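Local coordinates for protein putative transcriptional regulator (MarR/EmrR family) (Acinetobacter sp. ADP1, PDB 3NRV) that probably binds DNA and regulates transcription as a winged helix-turn-helix protein of the MarR family, at residues I46-C55 with A97-Y108. Numbering follows the deposited sequence.
Sequences ISVLSSASDC and AINLTEMGQELY. With SO4 (sulfate ion), chain N.
Ile98 N donates to Cys55 O over 2.8 Å, tying the turn after helix 40-51 to strand 97-100. A water extends this link, accepting from Cys55 N and lying 2.6 Å from Ile98 O; it also approaches a sulfate ion, probably from the crystallisation liquor, which Arg94 and His89 bind too.

At the other end, Ser50 lies over one face of the Tyr108 ring. Its CB stands 3.5 Å from the ring centroid and 3° off the normal, a CH-pi contact directly above the centre, while OG is shifted toward the rim. Tyr108 CG is anti to the backbone N (chi1 178°), which carries the ring from helix 102-122 across to this serine; Ile46 CG2 meets the ring's edge. A water bridges Tyr108 OH and Ser51 OG, and weak hydrogen bonds from Lys6 N and Ile7 N of the second subunit also reach the phenol oxygen.

The side-chain packing is largely apolar. Leu49 CD1 touches Ile98 CG2 at 3.8 Å, and Leu49 CB rests against Leu100 CG. Beside them a water accepts from Leu100 N at 2.9 Å and donates weakly to Leu49 O. Against helix 102-122, Ile46 meets Leu107 at about a right angle, CD1 to CD2 3.6 Å apart. Leu49 and Ile98 also both touch Ile84, which extends this packing to the partner strand.

The helix 46-51 segment runs nearly perpendicular to the 97-100 segment (99°), packing a helix of the DNA-binding domain against the second strand of the beta wing, as in the winged helix-turn-helix fold of MarR regulators.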
ATOM      1  N   ILE C  46       2.056  12.789   4.001  1.00 21.82           N
ATOM      2  CA  ILE C  46       1.665  13.890   4.880  1.00 23.23           C
ATOM      3  C   ILE C  46       1.481  13.380   6.307  1.00 24.31           C
ATOM      4  O   ILE C  46       1.940  13.999   7.279  1.00 21.87           O
ATOM      5  CB  ILE C  46       0.378  14.577   4.333  1.00 25.49           C
ATOM      6  CG1 ILE C  46       0.763  15.489   3.164  1.00 22.82           C
ATOM      7  CG2 ILE C  46      -0.331  15.386   5.410  1.00 24.41           C
ATOM      8  CD1 ILE C  46      -0.369  15.763   2.260  1.00 30.64           C
ATOM      9  N   SER C  47       0.828  12.234   6.436  0.57 22.78           N
ATOM     10  CA  SER C  47       0.569  11.679   7.758  0.57 25.44           C
ATOM     11  C   SER C  47       1.878  11.267   8.455  0.57 29.97           C
ATOM     12  O   SER C  47       2.027  11.417   9.674  0.57 26.73           O
ATOM     13  CB  SER C  47      -0.425  10.517   7.675  0.57 27.67           C
ATOM     14  OG  SER C  47      -0.499   9.842   8.915  0.57 27.97           O
ATOM     15  N   VAL C  48       2.840  10.776   7.682  1.00 25.56           N
ATOM     16  CA  VAL C  48       4.162  10.466   8.254  1.00 27.09           C
ATOM     17  C   VAL C  48       4.869  11.745   8.704  1.00 25.89           C
ATOM     18  O   VAL C  48       5.406  11.805   9.799  1.00 30.18           O
ATOM     19  CB  VAL C  48       5.080   9.679   7.293  1.00 27.96           C
ATOM     20  CG1 VAL C  48       6.519   9.604   7.847  1.00 25.51           C
ATOM     21  CG2 VAL C  48       4.529   8.285   7.076  1.00 30.45           C
ATOM     22  N   LEU C  49       4.830  12.784   7.877  1.00 21.87           N
ATOM     23  CA  LEU C  49       5.478  14.047   8.220  1.00 24.55           C
ATOM     24  C   LEU C  49       4.873  14.685   9.481  1.00 33.70           C
ATOM     25  O   LEU C  49       5.568  15.352  10.247  1.00 28.04           O
ATOM     26  CB  LEU C  49       5.430  15.021   7.038  1.00 22.49           C
ATOM     27  CG  LEU C  49       6.157  14.579   5.758  1.00 25.39           C
ATOM     28  CD1 LEU C  49       5.998  15.569   4.666  1.00 22.74           C
ATOM     29  CD2 LEU C  49       7.639  14.383   6.062  1.00 26.78           C
ATOM     30  N   SER C  50       3.589  14.467   9.733  1.00 28.51           N
ATOM     31  CA  SER C  50       2.994  15.100  10.907  1.00 32.10           C
ATOM     32  C   SER C  50       3.444  14.410  12.197  1.00 36.23           C
ATOM     33  O   SER C  50       3.335  14.980  13.279  1.00 39.60           O
ATOM     34  CB  SER C  50       1.466  15.079  10.825  1.00 33.38           C
ATOM     35  OG  SER C  50       0.984  13.813  11.227  1.00 41.21           O
ATOM     36  N   SER C  51       3.939  13.180  12.070  1.00 34.59           N
ATOM     37  CA  SER C  51       4.151  12.282  13.204  1.00 40.50           C
ATOM     38  C   SER C  51       5.604  12.219  13.620  1.00 50.54           C
ATOM     39  O   SER C  51       5.927  11.892  14.757  1.00 62.25           O
ATOM     40  CB  SER C  51       3.740  10.852  12.828  1.00 51.03           C
ATOM     41  OG  SER C  51       2.338  10.707  12.705  1.00 56.17           O
ATOM     42  N   ALA C  52       6.494  12.498  12.686  1.00 52.38           N
ATOM     43  CA  ALA C  52       7.883  12.196  12.936  1.00 57.97           C
ATOM     44  C   ALA C  52       8.784  13.376  12.697  1.00 51.31           C
ATOM     45  O   ALA C  52       8.429  14.350  12.022  1.00 49.63           O
ATOM     46  CB  ALA C  52       8.334  10.988  12.106  1.00 54.11           C
ATOM     47  N   SER C  53       9.967  13.263  13.277  1.00 57.07           N
ATOM     48  CA  SER C  53      10.999  14.265  13.141  1.00 67.96           C
ATOM     49  C   SER C  53      12.070  13.756  12.184  1.00 59.90           C
ATOM     50  O   SER C  53      12.237  12.535  12.006  1.00 45.52           O
ATOM     51  CB  SER C  53      11.601  14.570  14.518  1.00 65.88           C
ATOM     52  OG  SER C  53      11.459  13.455  15.387  1.00 67.35           O
ATOM     53  N   ASP C  54      12.784  14.706  11.585  1.00 50.25           N
ATOM     54  CA  ASP C  54      13.873  14.432  10.668  1.00 52.62           C
ATOM     55  C   ASP C  54      13.480  13.393   9.634  1.00 44.86           C
ATOM     56  O   ASP C  54      14.140  12.357   9.486  1.00 47.81           O
ATOM     57  CB  ASP C  54      15.143  14.025  11.423  1.00 68.56           C
ATOM     58  CG  ASP C  54      14.852  13.260  12.701  1.00 73.06           C
ATOM     59  OD1 ASP C  54      14.917  13.872  13.784  1.00 85.13           O
ATOM     60  OD2 ASP C  54      14.569  12.046  12.632  1.00 69.97           O
ATOM     61  N   CYS C  55      12.395  13.671   8.915  1.00 35.07           N
ATOM     62  CA  CYS C  55      11.995  12.801   7.826  1.00 37.03           C
ATOM     63  C   CYS C  55      12.815  13.074   6.580  1.00 39.81           C
ATOM     64  O   CYS C  55      12.548  14.024   5.853  1.00 39.78           O
ATOM     65  CB  CYS C  55      10.508  12.977   7.528  1.00 33.38           C
ATOM     66  SG  CYS C  55       9.552  12.241   8.855  1.00 37.80           S
ATOM     67  N   ALA C  97      15.848  17.703   5.959  1.00 30.87           N
ATOM     68  CA  ALA C  97      14.622  17.013   6.345  1.00 40.70           C
ATOM     69  C   ALA C  97      13.461  17.541   5.507  1.00 32.78           C
ATOM     70  O   ALA C  97      13.521  18.661   4.999  1.00 33.06           O
ATOM     71  CB  ALA C  97      14.343  17.209   7.853  1.00 34.49           C
ATOM     72  N   ILE C  98      12.416  16.735   5.349  1.00 32.13           N
ATOM     73  CA  ILE C  98      11.201  17.200   4.679  1.00 25.32           C
ATOM     74  C   ILE C  98      10.217  17.631   5.775  1.00 32.84           C
ATOM     75  O   ILE C  98      10.002  16.886   6.740  1.00 31.63           O
ATOM     76  CB  ILE C  98      10.569  16.080   3.839  1.00 27.03           C
ATOM     77  CG1 ILE C  98      11.593  15.476   2.851  1.00 30.46           C
ATOM     78  CG2 ILE C  98       9.281  16.578   3.119  1.00 24.16           C
ATOM     79  CD1 ILE C  98      12.090  16.484   1.806  1.00 33.25           C
ATOM     80  N   ASN C  99       9.634  18.820   5.644  1.00 31.23           N
ATOM     81  CA  ASN C  99       8.644  19.300   6.616  1.00 31.53           C
ATOM     82  C   ASN C  99       7.343  19.742   5.951  1.00 29.23           C
ATOM     83  O   ASN C  99       7.352  20.268   4.842  1.00 28.34           O
ATOM     84  CB  ASN C  99       9.163  20.517   7.392  1.00 33.34           C
ATOM     85  CG  ASN C  99      10.433  20.243   8.170  1.00 42.39           C
ATOM     86  OD1 ASN C  99      10.661  19.148   8.677  1.00 48.21           O
ATOM     87  ND2 ASN C  99      11.257  21.265   8.290  1.00 46.16           N
ATOM     88  N   LEU C 100       6.230  19.580   6.660  1.00 25.95           N
ATOM     89  CA  LEU C 100       4.963  20.167   6.217  1.00 28.27           C
ATOM     90  C   LEU C 100       5.074  21.692   6.236  1.00 25.64           C
ATOM     91  O   LEU C 100       5.697  22.255   7.125  1.00 30.26           O
ATOM     92  CB  LEU C 100       3.825  19.744   7.152  1.00 26.35           C
ATOM     93  CG  LEU C 100       3.486  18.253   7.168  1.00 33.09           C
ATOM     94  CD1 LEU C 100       2.511  17.925   8.287  1.00 29.84           C
ATOM     95  CD2 LEU C 100       2.916  17.861   5.812  1.00 27.67           C
ATOM     96  N   THR C 101       4.499  22.363   5.254  1.00 27.86           N
ATOM     97  CA  THR C 101       4.356  23.813   5.360  1.00 30.23           C
ATOM     98  C   THR C 101       3.181  24.078   6.313  1.00 34.71           C
ATOM     99  O   THR C 101       2.551  23.133   6.811  1.00 28.83           O
ATOM    100  CB  THR C 101       4.016  24.418   4.023  1.00 28.29           C
ATOM    101  OG1 THR C 101       2.829  23.782   3.529  1.00 30.74           O
ATOM    102  CG2 THR C 101       5.179  24.223   3.012  1.00 30.72           C
ATOM    103  N   GLU C 102       2.874  25.346   6.569  1.00 33.63           N
ATOM    104  CA  GLU C 102       1.681  25.659   7.356  1.00 37.27           C
ATOM    105  C   GLU C 102       0.422  25.099   6.676  1.00 28.38           C
ATOM    106  O   GLU C 102      -0.464  24.573   7.341  1.00 28.92           O
ATOM    107  CB  GLU C 102       1.535  27.169   7.596  1.00 41.00           C
ATOM    108  CG  GLU C 102       0.527  27.511   8.700  1.00 54.37           C
ATOM    109  CD  GLU C 102       0.328  29.017   8.894  1.00 76.16           C
ATOM    110  OE1 GLU C 102       0.014  29.439  10.034  1.00 55.45           O
ATOM    111  OE2 GLU C 102       0.484  29.779   7.910  1.00 70.32           O
HETATM  112  N   MSE C 103       0.350  25.197   5.353  1.00 27.46           N
HETATM  113  CA  MSE C 103      -0.788  24.615   4.635  1.00 30.15           C
HETATM  114  C   MSE C 103      -0.834  23.087   4.727  1.00 27.26           C
HETATM  115  O   MSE C 103      -1.909  22.502   4.824  1.00 26.54           O
HETATM  116  CB  MSE C 103      -0.836  25.059   3.171  1.00 34.11           C
HETATM  117  CG  MSE C 103      -2.077  24.543   2.444  1.00 30.29           C
HETATM  118 SE   MSE C 103      -2.448  25.398   0.708  0.75 47.11          SE
HETATM  119  CE  MSE C 103      -0.946  26.618   0.652  1.00 34.64           C
ATOM    120  N   GLY C 104       0.325  22.431   4.698  1.00 29.94           N
ATOM    121  CA  GLY C 104       0.340  20.990   4.861  1.00 25.81           C
ATOM    122  C   GLY C 104      -0.107  20.585   6.259  1.00 25.45           C
ATOM    123  O   GLY C 104      -0.781  19.574   6.437  1.00 24.75           O
ATOM    124  N   GLN C 105       0.263  21.372   7.266  1.00 25.86           N
ATOM    125  CA  GLN C 105      -0.208  21.105   8.625  1.00 26.66           C
ATOM    126  C   GLN C 105      -1.737  21.277   8.722  1.00 23.44           C
ATOM    127  O   GLN C 105      -2.407  20.526   9.417  1.00 27.00           O
ATOM    128  CB  GLN C 105       0.506  22.018   9.637  1.00 29.71           C
ATOM    129  CG  GLN C 105       2.000  21.714   9.781  1.00 38.11           C
ATOM    130  CD  GLN C 105       2.741  22.689  10.690  1.00 49.22           C
ATOM    131  OE1 GLN C 105       2.261  23.779  10.974  1.00 50.74           O
ATOM    132  NE2 GLN C 105       3.932  22.298  11.130  1.00 56.30           N
ATOM    133  N   GLU C 106      -2.272  22.285   8.043  1.00 25.84           N
ATOM    134  CA  GLU C 106      -3.733  22.526   8.044  1.00 27.59           C
ATOM    135  C   GLU C 106      -4.430  21.361   7.344  1.00 28.30           C
ATOM    136  O   GLU C 106      -5.442  20.850   7.816  1.00 24.87           O
ATOM    137  CB  GLU C 106      -4.067  23.812   7.300  1.00 27.04           C
ATOM    138  CG  GLU C 106      -3.613  25.091   7.986  1.00 28.45           C
ATOM    139  CD  GLU C 106      -3.668  26.275   7.033  1.00 31.17           C
ATOM    140  OE1 GLU C 106      -3.803  26.046   5.823  1.00 34.15           O
ATOM    141  OE2 GLU C 106      -3.556  27.431   7.475  1.00 41.81           O
ATOM    142  N   LEU C 107      -3.864  20.932   6.219  1.00 24.85           N
ATOM    143  CA  LEU C 107      -4.408  19.776   5.504  1.00 24.20           C
ATOM    144  C   LEU C 107      -4.454  18.567   6.440  1.00 25.78           C
ATOM    145  O   LEU C 107      -5.487  17.883   6.567  1.00 25.83           O
ATOM    146  CB  LEU C 107      -3.575  19.478   4.255  1.00 29.61           C
ATOM    147  CG  LEU C 107      -3.976  18.225   3.464  1.00 31.71           C
ATOM    148  CD1 LEU C 107      -5.466  18.274   3.094  1.00 30.28           C
ATOM    149  CD2 LEU C 107      -3.114  18.080   2.225  1.00 35.74           C
ATOM    150  N   TYR C 108      -3.352  18.322   7.143  1.00 24.15           N
ATOM    151  CA  TYR C 108      -3.319  17.179   8.044  1.00 26.43           C
ATOM    152  C   TYR C 108      -4.407  17.296   9.105  1.00 28.70           C
ATOM    153  O   TYR C 108      -5.093  16.327   9.433  1.00 25.98           O
ATOM    154  CB  TYR C 108      -1.947  17.023   8.712  1.00 26.41           C
ATOM    155  CG  TYR C 108      -1.945  15.873   9.677  1.00 27.74           C
ATOM    156  CD1 TYR C 108      -1.793  14.565   9.233  1.00 23.96           C
ATOM    157  CD2 TYR C 108      -2.145  16.093  11.039  1.00 28.92           C
ATOM    158  CE1 TYR C 108      -1.828  13.496  10.127  1.00 27.41           C
ATOM    159  CE2 TYR C 108      -2.176  15.042  11.937  1.00 33.54           C
ATOM    160  CZ  TYR C 108      -2.013  13.751  11.483  1.00 32.92           C
ATOM    161  OH  TYR C 108      -2.043  12.726  12.396  1.00 35.47           O
TER
HETATM  162  S   SO4 N 148      12.466  18.125  11.616  1.00 86.75           S
HETATM  163  O1  SO4 N 148      13.108  18.911  10.556  1.00 55.87           O
HETATM  164  O2  SO4 N 148      12.015  16.838  11.095  1.00 53.50           O
HETATM  165  O3  SO4 N 148      13.396  17.920  12.723  1.00 85.67           O
HETATM  166  O4  SO4 N 148      11.304  18.852  12.127  1.00 92.93           O
HETATM  167  O   HOH W   1       6.610  18.458   9.305  1.00 37.12           O
HETATM  168  O   HOH W   2       0.171  11.833  13.862  1.00 67.47           O
HETATM  169  O   HOH W   3      10.347  15.826   9.106  1.00 37.18           O